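Local coordinates for protein amidase (PDB 5EWQ) that probably hydrolyses carboxylic amides to acids and ammonia, as an amidase-signature family enzyme, at residues D123-A128 and T150-L155; E13-D18 and I401-T406; M450-E455 and E478-V483. All blocks are in the same frame, centred on the assembly; numbering follows the deposited sequence.

Interaction 1. Residues D123-A128 and T150-L155; sequences DNVQTA and TIVKQL
V125 CG1 and V152 CG2 approach to 3.7 Å, and the two valines bury the largest areas in the contact. V125 CG1 stands anti to its backbone N (chi1 -178°), which directs it at the helix, and the two valine side chains meet at an oblique angle. V152 CG2 also rests 3.8 Å from Q126 O, against the loop backbone. I151 enters differently: its CG1 occupies the position between N and carbonyl carbon (chi1 57°), and with an extended chi2 of 179° CD1 arrives 4.2 Å from V125 CG1, crossing the valine at about a right angle. T127 adds a looser touch, CG2 to V152 CG1 at 4.5 Å. The loop 123-128 follows strand 118-122 of the mixed sheet at the core of the amidase-signature fold; in this family the Lys-Asp pair at that strand end supplies the lysine of the Ser-cisSer-Lys triad, so D123 probably directly follows it. I151 and V152 of helix 150-155 pack against V125, with smaller contacts to Q126 and T127. The polar groups are held by other residues: K165 bonds both V125 O and T127 OG1, Q126 OE1 bonds Y374 OH, and the D123 carboxylate pairs with K186.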
ATOM      1  N   ASP A 123       2.721   8.427   2.832  1.00 32.51           N
ATOM      2  CA  ASP A 123       2.951   9.753   3.401  1.00 21.94           C
ATOM      3  C   ASP A 123       2.513   9.856   4.866  1.00 26.92           C
ATOM      4  O   ASP A 123       2.787  10.853   5.535  1.00 30.19           O
ATOM      5  CB  ASP A 123       2.229  10.814   2.563  1.00 22.31           C
ATOM      6  CG  ASP A 123       2.616  12.232   2.949  1.00 37.46           C
ATOM      7  OD1 ASP A 123       3.708  12.685   2.545  1.00 38.94           O
ATOM      8  OD2 ASP A 123       1.825  12.895   3.652  1.00 60.42           O
ATOM      9  N   ASN A 124       1.840   8.824   5.364  1.00 27.00           N
ATOM     10  CA  ASN A 124       1.405   8.804   6.756  1.00 22.40           C
ATOM     11  C   ASN A 124       2.323   7.962   7.640  1.00 24.50           C
ATOM     12  O   ASN A 124       1.953   7.593   8.754  1.00 42.01           O
ATOM     13  CB  ASN A 124      -0.034   8.292   6.856  1.00 21.33           C
ATOM     14  CG  ASN A 124      -0.186   6.867   6.358  1.00 30.90           C
ATOM     15  OD1 ASN A 124       0.723   6.307   5.746  1.00 43.47           O
ATOM     16  ND2 ASN A 124      -1.349   6.274   6.609  1.00 21.39           N
ATOM     17  N   VAL A 125       3.518   7.664   7.139  1.00 38.54           N
ATOM     18  CA  VAL A 125       4.487   6.861   7.881  1.00 28.11           C
ATOM     19  C   VAL A 125       5.661   7.720   8.349  1.00 41.59           C
ATOM     20  O   VAL A 125       6.269   8.439   7.556  1.00 51.05           O
ATOM     21  CB  VAL A 125       5.012   5.693   7.028  1.00 35.01           C
ATOM     22  CG1 VAL A 125       5.979   4.840   7.833  1.00 39.09           C
ATOM     23  CG2 VAL A 125       3.853   4.850   6.518  1.00 32.90           C
ATOM     24  N   GLN A 126       5.979   7.633   9.637  1.00 43.07           N
ATOM     25  CA  GLN A 126       6.973   8.513  10.249  1.00 32.31           C
ATOM     26  C   GLN A 126       8.414   8.179   9.878  1.00 39.89           C
ATOM     27  O   GLN A 126       8.812   7.015   9.856  1.00 40.14           O
ATOM     28  CB  GLN A 126       6.832   8.492  11.773  1.00 43.13           C
ATOM     29  CG  GLN A 126       5.571   9.160  12.295  1.00 44.31           C
ATOM     30  CD  GLN A 126       5.457   9.085  13.805  1.00 32.66           C
ATOM     31  OE1 GLN A 126       4.424   9.425  14.379  1.00 49.56           O
ATOM     32  NE2 GLN A 126       6.524   8.638  14.458  1.00 43.21           N
ATOM     33  N   THR A 127       9.185   9.221   9.581  1.00 43.04           N
ATOM     34  CA  THR A 127      10.630   9.111   9.415  1.00 37.73           C
ATOM     35  C   THR A 127      11.301  10.206  10.240  1.00 55.26           C
ATOM     36  O   THR A 127      10.736  11.284  10.425  1.00 64.08           O
ATOM     37  CB  THR A 127      11.061   9.224   7.941  1.00 37.98           C
ATOM     38  OG1 THR A 127      10.587  10.461   7.395  1.00 55.84           O
ATOM     39  CG2 THR A 127      10.506   8.064   7.129  1.00 36.80           C
ATOM     40  N   ALA A 128      12.505   9.932  10.735  1.00 62.96           N
ATOM     41  CA  ALA A 128      13.169  10.847  11.659  1.00 44.21           C
ATOM     42  C   ALA A 128      14.080  11.852  10.960  1.00 50.20           C
ATOM     43  O   ALA A 128      14.905  11.483  10.125  1.00 47.34           O
ATOM     44  CB  ALA A 128      13.963  10.059  12.691  1.00 46.79           C
ATOM     45  N   THR A 150       8.155   1.920  13.428  1.00 46.18           N
ATOM     46  CA  THR A 150       8.823   0.664  13.752  1.00 44.67           C
ATOM     47  C   THR A 150       9.119  -0.153  12.499  1.00 44.87           C
ATOM     48  O   THR A 150      10.143  -0.829  12.420  1.00 54.60           O
ATOM     49  CB  THR A 150       7.989  -0.184  14.725  1.00 56.56           C
ATOM     50  OG1 THR A 150       6.690  -0.417  14.168  1.00 87.30           O
ATOM     51  CG2 THR A 150       7.844   0.535  16.054  1.00 52.53           C
ATOM     52  N   ILE A 151       8.226  -0.077  11.518  1.00 49.93           N
ATOM     53  CA  ILE A 151       8.423  -0.784  10.258  1.00 46.56           C
ATOM     54  C   ILE A 151       9.578  -0.173   9.470  1.00 50.25           C
ATOM     55  O   ILE A 151      10.260  -0.866   8.718  1.00 55.63           O
ATOM     56  CB  ILE A 151       7.144  -0.777   9.396  1.00 39.84           C
ATOM     57  CG1 ILE A 151       6.685   0.656   9.117  1.00 44.27           C
ATOM     58  CG2 ILE A 151       6.038  -1.556  10.086  1.00 39.60           C
ATOM     59  CD1 ILE A 151       5.446   0.743   8.253  1.00 34.92           C
ATOM     60  N   VAL A 152       9.801   1.126   9.653  1.00 42.43           N
ATOM     61  CA  VAL A 152      10.916   1.811   9.011  1.00 49.39           C
ATOM     62  C   VAL A 152      12.214   1.483   9.740  1.00 56.43           C
ATOM     63  O   VAL A 152      13.256   1.266   9.118  1.00 61.13           O
ATOM     64  CB  VAL A 152      10.703   3.338   8.984  1.00 46.20           C
ATOM     65  CG1 VAL A 152      11.933   4.044   8.433  1.00 42.94           C
ATOM     66  CG2 VAL A 152       9.472   3.684   8.165  1.00 42.85           C
ATOM     67  N   LYS A 153      12.136   1.437  11.067  1.00 64.40           N
ATOM     68  CA  LYS A 153      13.287   1.104  11.895  1.00 60.07           C
ATOM     69  C   LYS A 153      13.748  -0.327  11.630  1.00 69.37           C
ATOM     70  O   LYS A 153      14.947  -0.599  11.571  1.00 55.75           O
ATOM     71  CB  LYS A 153      12.951   1.289  13.376  1.00 56.23           C
ATOM     72  CG  LYS A 153      14.119   1.042  14.318  1.00 70.15           C
ATOM     73  CD  LYS A 153      13.722   1.289  15.765  1.00 75.83           C
ATOM     74  N   GLN A 154      12.792  -1.233  11.462  1.00 60.54           N
ATOM     75  CA  GLN A 154      13.103  -2.631  11.184  1.00 55.60           C
ATOM     76  C   GLN A 154      13.587  -2.821   9.749  1.00 61.99           C
ATOM     77  O   GLN A 154      14.332  -3.757   9.456  1.00 64.89           O
ATOM     78  CB  GLN A 154      11.884  -3.516  11.450  1.00 52.81           C
ATOM     79  CG  GLN A 154      11.514  -3.644  12.922  1.00 57.95           C
ATOM     80  CD  GLN A 154      10.272  -4.490  13.139  1.00 66.16           C
ATOM     81  OE1 GLN A 154       9.682  -5.001  12.187  1.00 66.73           O
ATOM     82  NE2 GLN A 154       9.871  -4.641  14.397  1.00 61.72           N
ATOM     83  N   LEU A 155      13.159  -1.931   8.858  1.00 61.66           N
ATOM     84  CA  LEU A 155      13.575  -1.987   7.461  1.00 56.80           C
ATOM     85  C   LEU A 155      15.066  -1.708   7.313  1.00 60.05           C
ATOM     86  O   LEU A 155      15.745  -2.326   6.492  1.00 55.97           O
ATOM     87  CB  LEU A 155      12.773  -0.994   6.617  1.00 48.25           C
ATOM     88  CG  LEU A 155      11.554  -1.560   5.890  1.00 57.51           C
ATOM     89  CD1 LEU A 155      10.852  -0.477   5.083  1.00 53.12           C
ATOM     90  CD2 LEU A 155      11.971  -2.715   4.997  1.00 69.63           C
TER

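Interaction 2. Residues E13-D18 and I401-T406; sequences ERIVYD and IKYGQT
K402 runs out toward I15 with CG anti to its backbone N (chi1 176°), and the chain stays extended through CD and CE until chi4 (62°) bends NZ off that line. From the other side, I15 has its CG1 anti to the carbonyl carbon; chi2 at 178° extends the branch and puts CD1 at its tip, facing the lysine. The two side chains therefore reach each other tip to tip, with I15 CD1 at 3.6 Å from K402 CE and 3.9 Å from K402 CD: the lysine contributes its methylenes to an apolar contact. Y403 closes one flank, its OH 4.2 Å from I15 CD1, while K402 CG lies 3.9 Å above one face of the Y403 ring, offset toward the rim. E13 OE1 comes within 4.3 Å of K402 CE but stays 4.5 Å from K402 NZ, too long for a salt bridge, which leaves at most a long-range attraction. Y17 OH comes within 4.4 Å of K402 CD. The lysine and tyrosine are presented by the two central positions of a type I turn from I401 to G404, closed by G404 N to I401 O at 2.9 Å. Around this surface contact, the hydroxyls of Y17 and Y183 are hydrogen-bonded to each other, the Y183 ring packs edge-to-face with Y403, and R399 forms a cation-pi pair with Y17. The contact joins the N-terminal loop ahead of helix 20-28, backbone-bonded to Q189 of strand 188-189 and to K187 just before it, to the turn linking helices 397-400 and 406-412.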
ATOM      1  N   GLU A  13      -8.483  15.805 -11.445  1.00 32.38           N
ATOM      2  CA  GLU A  13      -7.939  16.772 -12.392  1.00 17.44           C
ATOM      3  C   GLU A  13      -6.420  16.793 -12.297  1.00 30.60           C
ATOM      4  O   GLU A  13      -5.849  16.286 -11.337  1.00 39.31           O
ATOM      5  CB  GLU A  13      -8.502  18.167 -12.124  1.00 26.16           C
ATOM      6  CG  GLU A  13     -10.016  18.222 -12.009  1.00 31.38           C
ATOM      7  CD  GLU A  13     -10.527  19.623 -11.737  1.00 43.63           C
ATOM      8  OE1 GLU A  13     -11.567  19.758 -11.058  1.00 43.39           O
ATOM      9  OE2 GLU A  13      -9.891  20.591 -12.203  1.00 48.28           O
ATOM     10  N   ARG A  14      -5.765  17.380 -13.292  1.00 33.67           N
ATOM     11  CA  ARG A  14      -4.312  17.503 -13.254  1.00 28.99           C
ATOM     12  C   ARG A  14      -3.893  18.637 -12.327  1.00 31.98           C
ATOM     13  O   ARG A  14      -3.542  19.729 -12.776  1.00 39.70           O
ATOM     14  CB  ARG A  14      -3.744  17.722 -14.657  1.00 22.74           C
ATOM     15  CG  ARG A  14      -3.630  16.443 -15.467  1.00 28.30           C
ATOM     16  CD  ARG A  14      -2.796  16.642 -16.720  1.00 31.91           C
ATOM     17  NE  ARG A  14      -2.547  15.376 -17.405  1.00 40.91           N
ATOM     18  CZ  ARG A  14      -1.498  14.596 -17.171  1.00 35.51           C
ATOM     19  NH1 ARG A  14      -0.592  14.953 -16.269  1.00 34.13           N
ATOM     20  NH2 ARG A  14      -1.349  13.459 -17.839  1.00 28.68           N
ATOM     21  N   ILE A  15      -3.933  18.364 -11.027  1.00 35.49           N
ATOM     22  CA  ILE A  15      -3.555  19.342 -10.017  1.00 31.99           C
ATOM     23  C   ILE A  15      -2.277  18.911  -9.305  1.00 38.18           C
ATOM     24  O   ILE A  15      -2.202  17.810  -8.761  1.00 42.12           O
ATOM     25  CB  ILE A  15      -4.672  19.538  -8.977  1.00 28.75           C
ATOM     26  CG1 ILE A  15      -5.987  19.898  -9.668  1.00 29.95           C
ATOM     27  CG2 ILE A  15      -4.283  20.610  -7.978  1.00 21.38           C
ATOM     28  CD1 ILE A  15      -7.148  20.062  -8.715  1.00 36.57           C
ATOM     29  N   VAL A  16      -1.272  19.782  -9.317  1.00 40.50           N
ATOM     30  CA  VAL A  16       0.010  19.482  -8.687  1.00 37.45           C
ATOM     31  C   VAL A  16       0.475  20.631  -7.795  1.00 41.01           C
ATOM     32  O   VAL A  16       0.691  21.747  -8.269  1.00 43.75           O
ATOM     33  CB  VAL A  16       1.100  19.187  -9.739  1.00 32.41           C
ATOM     34  CG1 VAL A  16       2.455  19.016  -9.068  1.00 32.37           C
ATOM     35  CG2 VAL A  16       0.743  17.950 -10.546  1.00 29.84           C
ATOM     36  N   TYR A  17       0.627  20.348  -6.505  1.00 42.07           N
ATOM     37  CA  TYR A  17       1.078  21.347  -5.539  1.00 27.35           C
ATOM     38  C   TYR A  17       2.545  21.150  -5.176  1.00 41.36           C
ATOM     39  O   TYR A  17       3.009  20.014  -5.058  1.00 34.70           O
ATOM     40  CB  TYR A  17       0.235  21.286  -4.264  1.00 25.53           C
ATOM     41  CG  TYR A  17      -1.245  21.506  -4.466  1.00 26.23           C
ATOM     42  CD1 TYR A  17      -1.717  22.599  -5.182  1.00 19.92           C
ATOM     43  CD2 TYR A  17      -2.171  20.617  -3.937  1.00 18.66           C
ATOM     44  CE1 TYR A  17      -3.074  22.799  -5.363  1.00 27.84           C
ATOM     45  CE2 TYR A  17      -3.526  20.808  -4.113  1.00 33.43           C
ATOM     46  CZ  TYR A  17      -3.972  21.899  -4.825  1.00 34.33           C
ATOM     47  OH  TYR A  17      -5.323  22.091  -5.002  1.00 40.41           O
ATOM     48  N   ASP A  18       3.257  22.261  -4.996  1.00 44.92           N
ATOM     49  CA  ASP A  18       4.623  22.259  -4.475  1.00 44.98           C
ATOM     50  C   ASP A  18       5.533  21.278  -5.215  1.00 50.12           C
ATOM     51  O   ASP A  18       5.983  20.283  -4.648  1.00 49.60           O
ATOM     52  CB  ASP A  18       4.606  21.937  -2.977  1.00 55.89           C
ATOM     53  CG  ASP A  18       5.917  22.262  -2.292  1.00 73.50           C
ATOM     54  OD1 ASP A  18       6.729  23.007  -2.879  1.00 86.40           O
ATOM     55  OD2 ASP A  18       6.131  21.778  -1.160  1.00 72.00           O
ATOM     56  N   ILE A 401      -8.729  22.606   1.552  1.00 24.73           N
ATOM     57  CA  ILE A 401      -9.842  21.665   1.469  1.00 25.31           C
ATOM     58  C   ILE A 401     -10.695  21.929   0.232  1.00 43.79           C
ATOM     59  O   ILE A 401     -11.862  22.310   0.338  1.00 41.50           O
ATOM     60  CB  ILE A 401     -10.736  21.723   2.725  1.00 26.77           C
ATOM     61  CG1 ILE A 401     -10.917  23.170   3.189  1.00 27.62           C
ATOM     62  CG2 ILE A 401     -10.140  20.887   3.847  1.00 26.25           C
ATOM     63  CD1 ILE A 401     -11.958  23.334   4.272  1.00 29.50           C
ATOM     64  N   LYS A 402     -10.099  21.719  -0.939  1.00 43.50           N
ATOM     65  CA  LYS A 402     -10.769  21.960  -2.215  1.00 31.87           C
ATOM     66  C   LYS A 402     -12.099  21.218  -2.316  1.00 36.04           C
ATOM     67  O   LYS A 402     -13.062  21.726  -2.893  1.00 48.98           O
ATOM     68  CB  LYS A 402      -9.856  21.553  -3.376  1.00 35.11           C
ATOM     69  CG  LYS A 402     -10.500  21.670  -4.750  1.00 39.82           C
ATOM     70  CD  LYS A 402      -9.585  21.132  -5.839  1.00 35.28           C
ATOM     71  CE  LYS A 402     -10.279  21.122  -7.189  1.00 34.35           C
ATOM     72  NZ  LYS A 402     -10.660  22.492  -7.631  1.00 56.15           N
ATOM     73  N   TYR A 403     -12.151  20.022  -1.741  1.00 36.80           N
ATOM     74  CA  TYR A 403     -13.359  19.207  -1.794  1.00 31.04           C
ATOM     75  C   TYR A 403     -14.047  19.137  -0.434  1.00 29.95           C
ATOM     76  O   TYR A 403     -14.905  18.286  -0.208  1.00 32.42           O
ATOM     77  CB  TYR A 403     -13.027  17.801  -2.299  1.00 28.05           C
ATOM     78  CG  TYR A 403     -12.320  17.794  -3.636  1.00 35.07           C
ATOM     79  CD1 TYR A 403     -13.037  17.850  -4.824  1.00 33.65           C
ATOM     80  CD2 TYR A 403     -10.934  17.741  -3.711  1.00 30.54           C
ATOM     81  CE1 TYR A 403     -12.394  17.849  -6.050  1.00 30.36           C
ATOM     82  CE2 TYR A 403     -10.282  17.739  -4.932  1.00 31.07           C
ATOM     83  CZ  TYR A 403     -11.018  17.793  -6.097  1.00 37.47           C
ATOM     84  OH  TYR A 403     -10.377  17.790  -7.314  1.00 38.47           O
ATOM     85  N   GLY A 404     -13.664  20.036   0.468  1.00 29.76           N
ATOM     86  CA  GLY A 404     -14.302  20.127   1.770  1.00 31.10           C
ATOM     87  C   GLY A 404     -13.688  19.231   2.829  1.00 39.54           C
ATOM     88  O   GLY A 404     -12.673  18.577   2.593  1.00 74.18           O
ATOM     89  N   GLN A 405     -14.314  19.203   4.002  1.00 45.37           N
ATOM     90  CA  GLN A 405     -13.835  18.396   5.120  1.00 42.55           C
ATOM     91  C   GLN A 405     -14.998  17.893   5.971  1.00 48.74           C
ATOM     92  O   GLN A 405     -14.931  17.901   7.200  1.00 57.89           O
ATOM     93  CB  GLN A 405     -12.857  19.201   5.979  1.00 30.74           C
ATOM     94  CG  GLN A 405     -13.389  20.554   6.429  1.00 37.99           C
ATOM     95  CD  GLN A 405     -12.432  21.281   7.353  1.00 38.47           C
ATOM     96  OE1 GLN A 405     -11.371  20.764   7.700  1.00 42.71           O
ATOM     97  NE2 GLN A 405     -12.805  22.488   7.757  1.00 35.87           N
ATOM     98  N   THR A 406     -16.057  17.445   5.304  1.00 39.99           N
ATOM     99  CA  THR A 406     -17.282  17.017   5.974  1.00 45.04           C
ATOM    100  C   THR A 406     -17.061  15.834   6.918  1.00 50.24           C
ATOM    101  O   THR A 406     -17.664  15.767   7.991  1.00 46.55           O
ATOM    102  CB  THR A 406     -18.368  16.634   4.948  1.00 52.14           C
ATOM    103  OG1 THR A 406     -18.503  17.681   3.977  1.00 58.88           O
ATOM    104  CG2 THR A 406     -19.707  16.411   5.637  1.00 58.34           C
TER

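Interaction 3. Residues M450-E455 and E478-V483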
HETATM    1  N   MSE A 450     -11.508 -12.490  -5.160  1.00 53.29           N
HETATM    2  CA  MSE A 450     -12.495 -11.489  -5.546  1.00 50.42           C
HETATM    3  C   MSE A 450     -11.980 -10.632  -6.696  1.00 48.18           C
HETATM    4  O   MSE A 450     -10.789 -10.648  -7.007  1.00 47.09           O
HETATM    5  CB  MSE A 450     -12.850 -10.598  -4.355  1.00 49.64           C
HETATM    6  CG  MSE A 450     -11.931  -9.396  -4.201  1.00 46.78           C
HETATM    7 SE   MSE A 450     -12.218  -8.399  -2.553  0.77 63.51          SE
HETATM    8  CE  MSE A 450     -11.229  -9.559  -1.344  1.00 54.22           C
ATOM      9  N   ILE A 451     -12.882  -9.886  -7.325  1.00 47.75           N
ATOM     10  CA  ILE A 451     -12.496  -8.921  -8.345  1.00 45.75           C
ATOM     11  C   ILE A 451     -12.413  -7.525  -7.734  1.00 56.05           C
ATOM     12  O   ILE A 451     -13.395  -7.025  -7.186  1.00 57.53           O
ATOM     13  CB  ILE A 451     -13.484  -8.906  -9.526  1.00 46.71           C
ATOM     14  CG1 ILE A 451     -13.480 -10.259 -10.239  1.00 48.80           C
ATOM     15  CG2 ILE A 451     -13.135  -7.794 -10.500  1.00 44.78           C
ATOM     16  CD1 ILE A 451     -14.369 -10.306 -11.462  1.00 50.31           C
ATOM     17  N   ASN A 452     -11.235  -6.912  -7.832  1.00 47.34           N
ATOM     18  CA  ASN A 452     -10.975  -5.600  -7.241  1.00 39.62           C
ATOM     19  C   ASN A 452     -11.283  -5.566  -5.745  1.00 44.04           C
ATOM     20  O   ASN A 452     -10.826  -6.425  -4.993  1.00 40.98           O
ATOM     21  CB  ASN A 452     -11.774  -4.515  -7.969  1.00 38.94           C
ATOM     22  CG  ASN A 452     -11.383  -4.385  -9.429  1.00 53.05           C
ATOM     23  OD1 ASN A 452     -10.264  -4.721  -9.815  1.00 51.32           O
ATOM     24  ND2 ASN A 452     -12.306  -3.892 -10.247  1.00 58.24           N
ATOM     25  N   ASN A 453     -12.063  -4.578  -5.318  1.00 39.59           N
ATOM     26  CA  ASN A 453     -12.355  -4.406  -3.898  1.00 40.03           C
ATOM     27  C   ASN A 453     -13.835  -4.564  -3.559  1.00 43.11           C
ATOM     28  O   ASN A 453     -14.373  -3.830  -2.728  1.00 49.75           O
ATOM     29  CB  ASN A 453     -11.864  -3.035  -3.425  1.00 37.92           C
ATOM     30  CG  ASN A 453     -12.580  -1.890  -4.114  1.00 37.67           C
ATOM     31  OD1 ASN A 453     -12.999  -2.007  -5.266  1.00 42.70           O
ATOM     32  ND2 ASN A 453     -12.728  -0.775  -3.408  1.00 38.33           N
ATOM     33  N   GLU A 454     -14.486  -5.536  -4.187  1.00 46.19           N
ATOM     34  CA  GLU A 454     -15.921  -5.734  -4.007  1.00 52.09           C
ATOM     35  C   GLU A 454     -16.271  -6.339  -2.648  1.00 53.40           C
ATOM     36  O   GLU A 454     -17.341  -6.068  -2.101  1.00 61.42           O
ATOM     37  CB  GLU A 454     -16.475  -6.614  -5.129  1.00 63.27           C
ATOM     38  CG  GLU A 454     -16.374  -5.984  -6.509  1.00 62.24           C
ATOM     39  CD  GLU A 454     -16.825  -6.918  -7.614  1.00 75.46           C
ATOM     40  OE1 GLU A 454     -17.223  -8.061  -7.305  1.00 75.44           O
ATOM     41  OE2 GLU A 454     -16.779  -6.509  -8.793  1.00 78.48           O
ATOM     42  N   GLU A 455     -15.374  -7.156  -2.104  1.00 52.93           N
ATOM     43  CA  GLU A 455     -15.626  -7.815  -0.824  1.00 58.54           C
ATOM     44  C   GLU A 455     -14.453  -7.655   0.142  1.00 63.77           C
ATOM     45  O   GLU A 455     -13.736  -8.615   0.421  1.00 77.15           O
ATOM     46  CB  GLU A 455     -15.919  -9.303  -1.036  1.00 54.07           C
ATOM     47  CG  GLU A 455     -17.082  -9.592  -1.973  1.00 55.95           C
ATOM     48  CD  GLU A 455     -18.409  -9.097  -1.432  1.00 64.51           C
ATOM     49  OE1 GLU A 455     -18.579  -9.071  -0.195  1.00 74.14           O
ATOM     50  OE2 GLU A 455     -19.283  -8.729  -2.247  1.00 64.24           O
ATOM     51  N   GLU A 478      -8.456  -0.704 -18.698  1.00 38.93           N
ATOM     52  CA  GLU A 478      -8.441  -0.396 -17.273  1.00 44.34           C
ATOM     53  C   GLU A 478      -8.058  -1.633 -16.469  1.00 35.46           C
ATOM     54  O   GLU A 478      -8.673  -2.690 -16.616  1.00 45.42           O
ATOM     55  CB  GLU A 478      -9.801   0.136 -16.821  1.00 46.29           C
ATOM     56  CG  GLU A 478      -9.841   0.570 -15.364  1.00 40.43           C
ATOM     57  CD  GLU A 478     -11.046   1.434 -15.048  1.00 43.02           C
ATOM     58  OE1 GLU A 478     -11.825   1.735 -15.977  1.00 49.84           O
ATOM     59  OE2 GLU A 478     -11.212   1.815 -13.870  1.00 50.31           O
ATOM     60  N   PRO A 479      -7.031  -1.501 -15.618  1.00 34.90           N
ATOM     61  CA  PRO A 479      -6.492  -2.603 -14.814  1.00 43.91           C
ATOM     62  C   PRO A 479      -7.527  -3.254 -13.898  1.00 35.43           C
ATOM     63  O   PRO A 479      -8.299  -2.565 -13.233  1.00 34.87           O
ATOM     64  CB  PRO A 479      -5.392  -1.926 -13.988  1.00 32.97           C
ATOM     65  CG  PRO A 479      -4.994  -0.742 -14.798  1.00 32.04           C
ATOM     66  CD  PRO A 479      -6.262  -0.259 -15.430  1.00 32.51           C
ATOM     67  N   VAL A 480      -7.534  -4.583 -13.879  1.00 36.97           N
ATOM     68  CA  VAL A 480      -8.396  -5.342 -12.984  1.00 42.58           C
ATOM     69  C   VAL A 480      -7.565  -6.369 -12.227  1.00 53.70           C
ATOM     70  O   VAL A 480      -6.851  -7.166 -12.833  1.00 58.39           O
ATOM     71  CB  VAL A 480      -9.530  -6.057 -13.746  1.00 42.00           C
ATOM     72  CG1 VAL A 480     -10.240  -7.051 -12.839  1.00 41.58           C
ATOM     73  CG2 VAL A 480     -10.512  -5.042 -14.313  1.00 39.76           C
ATOM     74  N   GLY A 481      -7.652  -6.343 -10.902  1.00 50.75           N
ATOM     75  CA  GLY A 481      -6.876  -7.250 -10.079  1.00 43.52           C
ATOM     76  C   GLY A 481      -7.715  -8.316  -9.404  1.00 49.72           C
ATOM     77  O   GLY A 481      -8.927  -8.168  -9.249  1.00 42.30           O
ATOM     78  N   ALA A 482      -7.060  -9.401  -9.008  1.00 57.02           N
ATOM     79  CA  ALA A 482      -7.712 -10.466  -8.262  1.00 49.42           C
ATOM     80  C   ALA A 482      -7.185 -10.491  -6.833  1.00 45.48           C
ATOM     81  O   ALA A 482      -6.024 -10.823  -6.598  1.00 53.51           O
ATOM     82  CB  ALA A 482      -7.493 -11.808  -8.938  1.00 46.64           C
ATOM     83  N   VAL A 483      -8.041 -10.131  -5.883  1.00 51.15           N
ATOM     84  CA  VAL A 483      -7.636 -10.063  -4.483  1.00 46.49           C
ATOM     85  C   VAL A 483      -8.035 -11.326  -3.727  1.00 47.22           C
ATOM     86  O   VAL A 483      -9.206 -11.703  -3.701  1.00 56.20           O
ATOM     87  CB  VAL A 483      -8.247  -8.837  -3.781  1.00 48.77           C
ATOM     88  CG1 VAL A 483      -7.782  -8.771  -2.335  1.00 47.00           C
ATOM     89  CG2 VAL A 483      -7.873  -7.566  -4.523  1.00 42.28           C
TER
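V480 is the first residue of segment 478-483 with a substantial contact: its CG1, anti to the backbone N (chi1 169°), meets I451 CG2 at 3.8 Å, the two side chains crossing at a slant. G481 follows and is gripped through both of its backbone polar groups by N452. N452 N donates to G481 O over 3.0 Å and almost straight (175°), while G481 N donates to N452 OD1 at a longer 3.3 Å, lying nearly on the extension of the side-chain C=O (C=O...N angle 166°). The N452 side chain thereby takes a backbone N-H just where its own main chain turns away from the strand. Beyond this point the pairing is regular and antiparallel, between strands 447-451 and 479-485 of the large mixed sheet at the centre of the amidase fold, with strand 466-473 along the other edge of 479-485. A482 forms a non-hydrogen-bonded pair with I451, and its CA-H points at M450 O over 3.3 Å. I451 and A482 share one sheet face, where helix 329-341 packs on I451. V483 is the partner of M450 in a hydrogen-bonded pair, with M450 N to V483 O at 2.8 Å and V483 N to M450 O at 3.0 Å, each donor tilted out of its acceptor's carbonyl plane. On the face that carries M450 and V483 the side chains lie side by side and point the same way; the selenomethionine M450, bent at its last torsion, sets CE 3.7 Å from V483 CG1, and V483 also touches V230 of helix 230-235.

Along the chain, interaction 2 joins 13-18 to 401-406 across 382 intervening residues, and interaction 1 is nested within that loop; interaction 3 opens only after it has closed. The centres are 26 to 28 Å apart and none of the contacts touch, the nearest atoms of 1 and 2 being about 10 Å from each other. Interaction 3 pairs strands 447-451 and 479-485 within the large mixed sheet, whereas interaction 1 lies beside it, in the loop that follows its strand 118-122. These two buried contacts pack separate regions on opposite sides of the chain's centre, while interaction 2, at the surface, brings the N-terminal loop against the turn between helices 397-400 and 406-412.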